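Local structure of thymidylate synthase A (Bacillus subtilis, 1BKP) at the interface of chains A and B. The protein catalyses the reductive methylation of dUMP to dTMP, with 5,10-methylenetetrahydrofolate as donor of both the methyl group and the reducing equivalents. Residues are numbered along the deposited sequence; one frame, centred on the assembly and turned at random. Chains: chain A/B, Thymidylate synthase A.

The interface of chains A and B. Residues chain A 143, 145, 162-163, 165, 178; chain B 145, 162-163, 178, 180.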
# COMPACT_ATOMS: atom_id res chain seq x y z
N ILE A 143 -10.21 -4.24 -2.24
CA ILE A 143 -9.30 -3.12 -2.48
C ILE A 143 -9.85 -2.06 -3.47
O ILE A 143 -10.59 -2.45 -4.38
CB ILE A 143 -8.02 -3.69 -3.14
CG1 ILE A 143 -7.23 -4.59 -2.15
CG2 ILE A 143 -7.16 -2.52 -3.80
CD1 ILE A 143 -6.15 -5.34 -2.80
N MET A 145 -8.63 1.42 -5.73
CA MET A 145 -7.37 1.93 -6.29
C MET A 145 -7.61 3.08 -7.17
O MET A 145 -8.30 2.91 -8.23
CB MET A 145 -6.79 0.75 -7.20
CG MET A 145 -5.39 1.01 -7.87
SD MET A 145 -4.21 1.47 -6.67
CE MET A 145 -4.15 0.02 -5.62
N TYR A 162 -4.35 7.04 -2.19
CA TYR A 162 -4.78 6.43 -3.43
C TYR A 162 -5.35 5.01 -3.33
O TYR A 162 -5.84 4.48 -4.36
CB TYR A 162 -3.53 6.43 -4.39
CG TYR A 162 -2.35 5.46 -4.03
CD1 TYR A 162 -1.35 5.85 -3.10
CD2 TYR A 162 -2.36 4.11 -4.46
CE1 TYR A 162 -0.44 4.96 -2.61
CE2 TYR A 162 -1.43 3.19 -3.98
CZ TYR A 162 -0.46 3.64 -3.04
OH TYR A 162 0.51 2.82 -2.58
N GLU A 163 -5.25 4.38 -2.17
CA GLU A 163 -5.81 3.01 -2.08
C GLU A 163 -6.34 2.68 -0.75
O GLU A 163 -5.98 3.32 0.30
CB GLU A 163 -4.72 1.92 -2.49
CG GLU A 163 -3.61 1.89 -1.43
CD GLU A 163 -2.57 0.78 -1.71
OE1 GLU A 163 -2.86 -0.17 -2.40
OE2 GLU A 163 -1.48 0.86 -1.18
N GLN A 165 -7.84 -0.94 1.61
CA GLN A 165 -8.07 -2.42 1.66
C GLN A 165 -9.01 -2.59 2.89
O GLN A 165 -8.79 -2.03 3.95
CB GLN A 165 -6.77 -3.24 1.82
CG GLN A 165 -7.17 -4.72 1.82
CD GLN A 165 -5.97 -5.64 1.59
OE1 GLN A 165 -4.89 -5.21 1.43
NE2 GLN A 165 -6.23 -6.96 1.54
N ARG A 178 -3.64 3.87 2.36
CA ARG A 178 -2.24 4.29 2.16
C ARG A 178 -2.14 5.57 1.37
O ARG A 178 -2.80 5.69 0.32
CB ARG A 178 -1.36 3.26 1.44
CG ARG A 178 0.18 3.63 1.50
CD ARG A 178 1.02 2.45 1.06
NE ARG A 178 2.42 2.81 1.19
CZ ARG A 178 3.14 3.43 0.28
NH1 ARG A 178 2.71 3.53 -0.97
NH2 ARG A 178 4.39 3.75 0.56
N MET B 145 2.50 -0.68 -10.18
CA MET B 145 1.19 -1.18 -9.75
C MET B 145 0.78 -2.32 -10.64
O MET B 145 0.66 -2.10 -11.88
CB MET B 145 0.16 -0.00 -9.95
CG MET B 145 -1.33 -0.27 -9.48
SD MET B 145 -1.37 -0.85 -7.84
CE MET B 145 -0.70 0.53 -6.80
N TYR B 162 1.53 -6.64 -5.08
CA TYR B 162 1.03 -5.96 -6.27
C TYR B 162 1.58 -4.56 -6.44
O TYR B 162 1.23 -3.91 -7.42
CB TYR B 162 -0.53 -5.92 -6.22
CG TYR B 162 -1.06 -5.08 -5.06
CD1 TYR B 162 -1.17 -5.59 -3.75
CD2 TYR B 162 -1.34 -3.70 -5.25
CE1 TYR B 162 -1.55 -4.77 -2.68
CE2 TYR B 162 -1.68 -2.86 -4.15
CZ TYR B 162 -1.80 -3.44 -2.86
OH TYR B 162 -2.26 -2.61 -1.82
N GLU B 163 2.38 -4.08 -5.50
CA GLU B 163 2.91 -2.75 -5.66
C GLU B 163 4.23 -2.47 -5.02
O GLU B 163 4.62 -3.08 -3.98
CB GLU B 163 1.91 -1.65 -5.13
CG GLU B 163 1.67 -1.76 -3.57
CD GLU B 163 0.81 -0.66 -2.98
OE1 GLU B 163 0.59 0.36 -3.64
OE2 GLU B 163 0.38 -0.80 -1.81
N ARG B 178 4.21 -4.02 -0.98
CA ARG B 178 3.01 -4.45 -0.26
C ARG B 178 2.40 -5.62 -0.90
O ARG B 178 2.16 -5.62 -2.13
CB ARG B 178 1.95 -3.35 -0.14
CG ARG B 178 0.73 -3.77 0.80
CD ARG B 178 -0.01 -2.52 1.23
NE ARG B 178 -1.02 -2.94 2.21
CZ ARG B 178 -2.24 -3.44 1.96
NH1 ARG B 178 -2.75 -3.59 0.71
NH2 ARG B 178 -2.98 -3.84 3.02
N ARG B 180 -1.23 -7.68 -0.55
CA ARG B 180 -2.59 -7.55 -0.01
C ARG B 180 -2.90 -8.72 0.94
O ARG B 180 -3.65 -8.60 1.93
CB ARG B 180 -3.57 -7.60 -1.17
CG ARG B 180 -3.50 -8.94 -2.01
CD ARG B 180 -4.69 -8.99 -2.99
NE ARG B 180 -4.57 -10.15 -3.90
CZ ARG B 180 -5.05 -11.38 -3.69
NH1 ARG B 180 -5.76 -11.59 -2.60
NH2 ARG B 180 -4.87 -12.36 -4.60
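The two-fold beta-sheet interface of the thymidylate synthase homodimer, where A:Glu163 and B:Glu163 meet tip to tip, shows how polar groups can be paired within a subunit contact. A:Glu163 OE2 and B:Glu163 OE2 lie 2.6 Å apart with the carboxylate planes 79° apart, a spacing that suits a hydrogen bond if one carboxyl group carries a proton, as is likely, since two bare carboxylates would repel. The other carboxylate oxygen of each is met on its syn side, tilted out of the carboxylate plane, by the partner's phenol: A:Tyr162 OH donates to B:Glu163 OE1 at 2.7 Å, and B:Tyr162 OH to A:Glu163 OE1 in the twin bond. Behind each phenol stands an arginine of its own chain; B:Arg178 NH1 gives B:Tyr162 OH a bond of 2.8 Å in the guanidinium plane, so the hydroxyl is likely to point its own proton at the glutamate. The same guanidinium grips A:Gln165 end-on: OE1 accepts both NH1, nearly in line with the C=O, and NH2, above the carbonyl plane, the amide turned 87° to the guanidinium. Reaching out with CG anti to the backbone N (chi1 -179°), A:Gln165 also donates from NE2 to the carbonyl B:Arg180 O at 3.1 Å. A leucine here would probably leave B:Arg178 without its acceptor across the interface and B:Arg180 O without its amide donor. To one side, A:Met145 SD lies 3.6 Å from B:Met145 CE. The cluster joins strands 143-145 (142-145 in chain B), 161-169 and 172-179, about 10 Å from the nucleophile A:Cys160; B:Arg180 belongs to the shared dUMP site.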